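Local coordinates for Bd3459 (PDB 5CEC), which probably acts as a serine-type D-Ala-D-Ala peptidase on bacterial cell-wall peptide crosslinks and is bound by an ankyrin-repeat immunity protein that protects the predator from it, at residues Thr92-Thr97 / Tyr104-Glu109; Thr134-Leu139 / Pro209-Arg214. The protein carries 1 engineered substitution. One frame throughout, in Å; residues are numbered along the deposited sequence.

Interaction 1 of 2, residues Thr92-Thr97 / Tyr104-Glu109; sequences TKLHVT and YDIHIE
Strands 92-97 and 104-109 form a beta hairpin inside a six-stranded mixed sheet, their short axes 4.6 Å apart and running 160° to each other. Three hydrogen-bonded pairs, Lys93-Glu109, His95-His107 and Thr97-Asp105, each make two backbone bonds lying in the carbonyl planes, and the straightest, His95 N to His107 O, has an N-H...O angle of 172°. Leu94-Ile108 and Val96-Ile106 are the non-hydrogen-bonded pairs between them, and their side chains form the tightly packed, buried face. There Ile106 CG2, anti to its backbone N, crosses Leu94 obliquely and meets Leu94 CG at 3.8 Å. Helix 118-130 covers this layer, with Leu128 touching both Leu94 and Ile106. Nearer the turn, Val96 CG1 meets the ring of Tyr104 obliquely, 3.6 Å from CD2, and Tyr104 remains partly exposed.

The face bearing Lys93, His95, His107 and Glu109 is polar, and its Lys93-Glu109 end is the solvent side: both residues are partly exposed, although His95 and His107 are buried. Lys93 runs beside extended Glu109, but its NZ stays loose, 5.0 Å from Glu109 OE1. Phe224 stacks on the His107 ring and also meets His95, while His107 ND1 hydrogen-bonds Thr140 OG1. The Glu109 carboxylate, with a sulfate ion, probably from the crystallisation liquor, beside His95, would favour a positively charged imidazole. Ring and carboxylate are almost coplanar, 13° apart, and His95 NE2 donates to the anti lone pair of Glu109 OE1 at 2.7 Å.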
loop_
_atom_site.group_PDB
_atom_site.type_symbol
_atom_site.label_atom_id
_atom_site.label_comp_id
_atom_site.label_asym_id
_atom_site.label_seq_id
_atom_site.Cartn_x
_atom_site.Cartn_y
_atom_site.Cartn_z
ATOM N N THR A 92 -13.913 19.090 10.261
ATOM C CA THR A 92 -14.494 18.633 11.532
ATOM C C THR A 92 -14.675 19.881 12.401
ATOM O O THR A 92 -13.761 20.704 12.509
ATOM C CB THR A 92 -13.559 17.620 12.213
ATOM O OG1 THR A 92 -13.350 16.517 11.326
ATOM C CG2 THR A 92 -14.141 17.106 13.513
ATOM N N LYS A 93 -15.873 20.049 12.963
ATOM C CA LYS A 93 -16.177 21.218 13.770
ATOM C C LYS A 93 -16.296 20.843 15.239
ATOM O O LYS A 93 -16.850 19.807 15.597
ATOM C CB LYS A 93 -17.457 21.876 13.251
ATOM C CG LYS A 93 -17.286 22.455 11.862
ATOM C CD LYS A 93 -18.596 23.035 11.335
ATOM C CE LYS A 93 -18.332 23.958 10.148
ATOM N NZ LYS A 93 -19.552 24.698 9.734
ATOM N N LEU A 94 -15.696 21.652 16.090
ATOM C CA LEU A 94 -15.807 21.488 17.524
ATOM C C LEU A 94 -16.593 22.695 18.027
ATOM O O LEU A 94 -16.204 23.842 17.819
ATOM C CB LEU A 94 -14.431 21.453 18.154
ATOM C CG LEU A 94 -13.759 20.079 18.258
ATOM C CD1 LEU A 94 -13.411 19.542 16.904
ATOM C CD2 LEU A 94 -12.530 20.216 19.141
ATOM N N HIS A 95 -17.660 22.426 18.736
ATOM C CA HIS A 95 -18.487 23.450 19.352
ATOM C C HIS A 95 -18.097 23.511 20.813
ATOM O O HIS A 95 -18.333 22.554 21.530
ATOM C CB HIS A 95 -19.951 23.086 19.160
ATOM C CG HIS A 95 -20.347 22.996 17.724
ATOM N ND1 HIS A 95 -20.846 24.084 17.048
ATOM C CD2 HIS A 95 -20.284 21.985 16.821
ATOM C CE1 HIS A 95 -21.116 23.740 15.802
ATOM N NE2 HIS A 95 -20.781 22.474 15.634
ATOM N N VAL A 96 -17.432 24.598 21.204
ATOM C CA VAL A 96 -16.719 24.687 22.482
ATOM C C VAL A 96 -17.405 25.679 23.397
ATOM O O VAL A 96 -17.536 26.861 23.022
ATOM C CB VAL A 96 -15.249 25.113 22.274
ATOM C CG1 VAL A 96 -14.508 25.146 23.597
ATOM C CG2 VAL A 96 -14.557 24.175 21.278
ATOM N N THR A 97 -17.786 25.243 24.596
ATOM C CA THR A 97 -18.459 26.121 25.561
ATOM C C THR A 97 -17.748 26.068 26.915
ATOM O O THR A 97 -17.541 24.965 27.443
ATOM C CB THR A 97 -19.917 25.655 25.787
ATOM O OG1 THR A 97 -20.583 25.530 24.523
ATOM C CG2 THR A 97 -20.675 26.669 26.653
ATOM N N TYR A 104 -14.320 22.855 29.779
ATOM C CA TYR A 104 -15.098 23.128 28.577
ATOM C C TYR A 104 -15.968 21.946 28.254
ATOM O O TYR A 104 -15.593 20.801 28.531
ATOM C CB TYR A 104 -14.188 23.393 27.396
ATOM C CG TYR A 104 -13.384 24.646 27.554
ATOM C CD1 TYR A 104 -12.159 24.640 28.223
ATOM C CD2 TYR A 104 -13.844 25.858 27.045
ATOM C CE1 TYR A 104 -11.415 25.798 28.374
ATOM C CE2 TYR A 104 -13.102 27.011 27.207
ATOM C CZ TYR A 104 -11.894 26.976 27.869
ATOM O OH TYR A 104 -11.160 28.136 28.024
ATOM N N ASP A 105 -17.137 22.233 27.692
ATOM C CA ASP A 105 -17.936 21.228 26.995
ATOM C C ASP A 105 -17.623 21.321 25.521
ATOM O O ASP A 105 -17.501 22.433 24.975
ATOM C CB ASP A 105 -19.439 21.449 27.194
ATOM C CG ASP A 105 -19.912 21.109 28.594
ATOM O OD1 ASP A 105 -19.238 20.345 29.327
ATOM O OD2 ASP A 105 -20.997 21.623 28.951
ATOM N N ILE A 106 -17.498 20.168 24.862
ATOM C CA ILE A 106 -17.170 20.141 23.447
ATOM C C ILE A 106 -18.066 19.165 22.735
ATOM O O ILE A 106 -18.137 18.003 23.115
ATOM C CB ILE A 106 -15.712 19.791 23.173
ATOM C CG1 ILE A 106 -14.798 20.829 23.836
ATOM C CG2 ILE A 106 -15.445 19.740 21.665
ATOM C CD1 ILE A 106 -13.324 20.608 23.593
ATOM N N HIS A 107 -18.723 19.626 21.676
ATOM C CA HIS A 107 -19.457 18.741 20.781
ATOM C C HIS A 107 -18.725 18.654 19.452
ATOM O O HIS A 107 -18.458 19.685 18.840
ATOM C CB HIS A 107 -20.884 19.215 20.515
ATOM C CG HIS A 107 -21.613 18.398 19.487
ATOM N ND1 HIS A 107 -22.097 17.133 19.745
ATOM C CD2 HIS A 107 -21.929 18.662 18.196
ATOM C CE1 HIS A 107 -22.716 16.679 18.670
ATOM N NE2 HIS A 107 -22.606 17.572 17.712
ATOM N N ILE A 108 -18.388 17.443 19.009
ATOM C CA ILE A 108 -17.770 17.224 17.698
ATOM C C ILE A 108 -18.834 16.982 16.616
ATOM O O ILE A 108 -19.576 15.998 16.658
ATOM C CB ILE A 108 -16.776 16.058 17.713
ATOM C CG1 ILE A 108 -15.658 16.294 18.752
ATOM C CG2 ILE A 108 -16.177 15.878 16.332
ATOM C CD1 ILE A 108 -14.748 15.105 18.959
ATOM N N GLU A 109 -18.932 17.924 15.692
ATOM C CA GLU A 109 -19.751 17.817 14.515
ATOM C C GLU A 109 -18.850 17.251 13.433
ATOM O O GLU A 109 -17.971 17.942 12.900
ATOM C CB GLU A 109 -20.322 19.204 14.155
ATOM C CG GLU A 109 -21.060 19.230 12.819
ATOM C CD GLU A 109 -21.554 20.615 12.424
ATOM O OE1 GLU A 109 -21.326 21.583 13.175
ATOM O OE2 GLU A 109 -22.150 20.748 11.330
#

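Interaction 2 of 2, residues Thr134-Leu139 / Pro209-Arg214; sequences TKIEKL and PKIDVR
Segments 134-139 and 209-214 run parallel through Lys135-Asp212 and Ile136-Val213, with Asp212 N donating to Thr134 O, Ile136 N to Asp212 O and Arg214 N to Ile136 O. The central bond is the shortest, Ile136 N to Asp212 O at 2.8 Å, and lies nearly along the C=O axis. On the Ile136-Val213 face, Ile136 CD1 crosses Ile211 obliquely, 3.8 Å from Ile211 CG1, and also approaches Val213 CG2. Ile211 has CG1 anti to its backbone N, and the bend at chi2 (77°) brings CD1 against the Thr134 carbonyl.

This pairing adds strand 212-218 to the edge of the mixed sheet, beside strand 135-141, after a connection containing helices 167-182 and 188-200. At Glu137 the inner strand turns a corner, bringing Leu139 CB to within 3.8 Å of Val213 CG1.

At the more exposed end a carboxylate lies along an arginine chain. Glu137, bent at chi2 (64°), runs beside Arg214, with Glu137 OE2 against Arg214 CD at 3.2 Å. Glu137 OE1 also takes a weak hydrogen bond from Asn101 ND2. It sits over one guanidinium face, 3.7 Å from Arg214 NH1: a long, purely electrostatic salt bridge.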
loop_
_atom_site.group_PDB
_atom_site.type_symbol
_atom_site.label_atom_id
_atom_site.label_comp_id
_atom_site.label_asym_id
_atom_site.label_seq_id
_atom_site.Cartn_x
_atom_site.Cartn_y
_atom_site.Cartn_z
ATOM N N THR A 134 -7.493 21.859 28.562
ATOM C CA THR A 134 -6.872 20.675 29.155
ATOM C C THR A 134 -7.865 19.747 29.837
ATOM O O THR A 134 -7.531 18.583 30.107
ATOM C CB THR A 134 -5.818 21.061 30.217
ATOM O OG1 THR A 134 -6.434 21.868 31.225
ATOM C CG2 THR A 134 -4.694 21.819 29.591
ATOM N N LYS A 135 -9.036 20.281 30.176
ATOM C CA LYS A 135 -10.082 19.529 30.847
ATOM C C LYS A 135 -11.364 19.741 30.091
ATOM O O LYS A 135 -11.781 20.881 29.898
ATOM C CB LYS A 135 -10.238 20.022 32.287
ATOM C CG LYS A 135 -9.097 19.589 33.189
ATOM C CD LYS A 135 -9.073 20.358 34.513
ATOM C CE LYS A 135 -7.689 20.322 35.173
ATOM N NZ LYS A 135 -6.637 21.074 34.412
ATOM N N ILE A 136 -11.985 18.640 29.709
ATOM C CA ILE A 136 -13.271 18.626 29.040
ATOM C C ILE A 136 -14.257 17.941 29.967
ATOM O O ILE A 136 -14.038 16.807 30.425
ATOM C CB ILE A 136 -13.214 17.876 27.700
ATOM C CG1 ILE A 136 -12.223 18.564 26.753
ATOM C CG2 ILE A 136 -14.598 17.794 27.066
ATOM C CD1 ILE A 136 -11.836 17.756 25.525
ATOM N N GLU A 137 -15.355 18.618 30.250
ATOM C CA GLU A 137 -16.357 18.083 31.139
ATOM C C GLU A 137 -17.224 17.093 30.372
ATOM O O GLU A 137 -17.220 15.919 30.679
ATOM C CB GLU A 137 -17.194 19.227 31.725
ATOM C CG GLU A 137 -18.219 18.758 32.732
ATOM C CD GLU A 137 -17.565 18.149 33.949
ATOM O OE1 GLU A 137 -16.746 18.849 34.618
ATOM O OE2 GLU A 137 -17.874 16.969 34.216
ATOM N N LYS A 138 -17.891 17.556 29.326
ATOM C CA LYS A 138 -18.727 16.720 28.505
ATOM C C LYS A 138 -18.205 16.806 27.067
ATOM O O LYS A 138 -18.114 17.881 26.477
ATOM C CB LYS A 138 -20.185 17.142 28.609
ATOM C CG LYS A 138 -21.142 16.246 27.862
ATOM C CD LYS A 138 -22.600 16.510 28.215
ATOM C CE LYS A 138 -23.044 17.901 27.801
ATOM N NZ LYS A 138 -24.516 18.074 27.998
ATOM N N LEU A 139 -17.778 15.661 26.554
ATOM C CA LEU A 139 -17.409 15.503 25.163
ATOM C C LEU A 139 -18.488 14.731 24.450
ATOM O O LEU A 139 -18.747 13.576 24.779
ATOM C CB LEU A 139 -16.065 14.800 25.025
ATOM C CG LEU A 139 -15.578 14.551 23.598
ATOM C CD1 LEU A 139 -15.370 15.875 22.867
ATOM C CD2 LEU A 139 -14.304 13.710 23.587
ATOM N N PRO A 209 1.526 16.731 25.326
ATOM C CA PRO A 209 0.089 16.755 25.159
ATOM C C PRO A 209 -0.660 15.954 26.221
ATOM O O PRO A 209 -0.280 14.821 26.522
ATOM C CB PRO A 209 -0.086 16.079 23.798
ATOM C CG PRO A 209 1.038 15.100 23.758
ATOM C CD PRO A 209 2.179 15.877 24.327
ATOM N N LYS A 210 -1.730 16.529 26.769
ATOM C CA LYS A 210 -2.534 15.827 27.770
ATOM C C LYS A 210 -3.921 16.442 27.844
ATOM O O LYS A 210 -4.055 17.663 27.878
ATOM C CB LYS A 210 -1.858 15.859 29.159
ATOM C CG LYS A 210 -2.550 15.009 30.219
ATOM C CD LYS A 210 -1.725 14.904 31.506
ATOM C CE LYS A 210 -2.413 14.014 32.524
ATOM N NZ LYS A 210 -1.623 13.887 33.780
ATOM N N ILE A 211 -4.940 15.591 27.907
ATOM C CA ILE A 211 -6.328 16.027 28.052
ATOM C C ILE A 211 -6.984 15.164 29.147
ATOM O O ILE A 211 -6.640 14.003 29.297
ATOM C CB ILE A 211 -7.043 15.912 26.670
ATOM C CG1 ILE A 211 -8.339 16.691 26.608
ATOM C CG2 ILE A 211 -7.321 14.489 26.263
ATOM C CD1 ILE A 211 -8.123 18.177 26.444
ATOM N N ASP A 212 -7.933 15.732 29.888
ATOM C CA ASP A 212 -8.770 14.979 30.810
ATOM C C ASP A 212 -10.195 15.138 30.340
ATOM O O ASP A 212 -10.624 16.248 30.101
ATOM C CB ASP A 212 -8.607 15.511 32.243
ATOM C CG ASP A 212 -7.761 14.608 33.100
ATOM O OD1 ASP A 212 -8.328 13.641 33.664
ATOM O OD2 ASP A 212 -6.539 14.869 33.209
ATOM N N VAL A 213 -10.925 14.039 30.185
ATOM C CA VAL A 213 -12.321 14.058 29.744
ATOM C C VAL A 213 -13.194 13.322 30.768
ATOM O O VAL A 213 -12.929 12.158 31.073
ATOM C CB VAL A 213 -12.503 13.385 28.374
ATOM C CG1 VAL A 213 -13.942 13.524 27.927
ATOM C CG2 VAL A 213 -11.547 13.962 27.347
ATOM N N ARG A 214 -14.244 13.979 31.280
ATOM C CA ARG A 214 -15.050 13.354 32.333
ATOM C C ARG A 214 -16.146 12.467 31.766
ATOM O O ARG A 214 -16.228 11.290 32.149
ATOM C CB ARG A 214 -15.652 14.372 33.302
ATOM C CG ARG A 214 -16.324 13.675 34.494
ATOM C CD ARG A 214 -16.477 14.544 35.728
ATOM N NE ARG A 214 -15.209 15.035 36.253
ATOM C CZ ARG A 214 -15.082 16.041 37.120
ATOM N NH1 ARG A 214 -16.148 16.707 37.571
ATOM N NH2 ARG A 214 -13.866 16.398 37.533
#

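Interactions 1 and 2 are successive parts of one mixed sheet, their centres 12 Å apart on the same side of the chain's centre. The order across this region is 212-218, 135-141, 104-109, 91-98, so strands 104-109 and 135-141 form the seam between them. Probable hydrogen bonds from Glu137 N to Tyr104 O and from Ile106 N to Lys138 O cross it. Along the chain the hairpin closes first; helix 118-130 leads to strand 135-141, and the outermost strand joins after a further 70 residues. Leu128 of helix 118-130 reaches Ile211 as well as the hairpin, so the hairpin and the residue leading into the edge strand pack against the same helix.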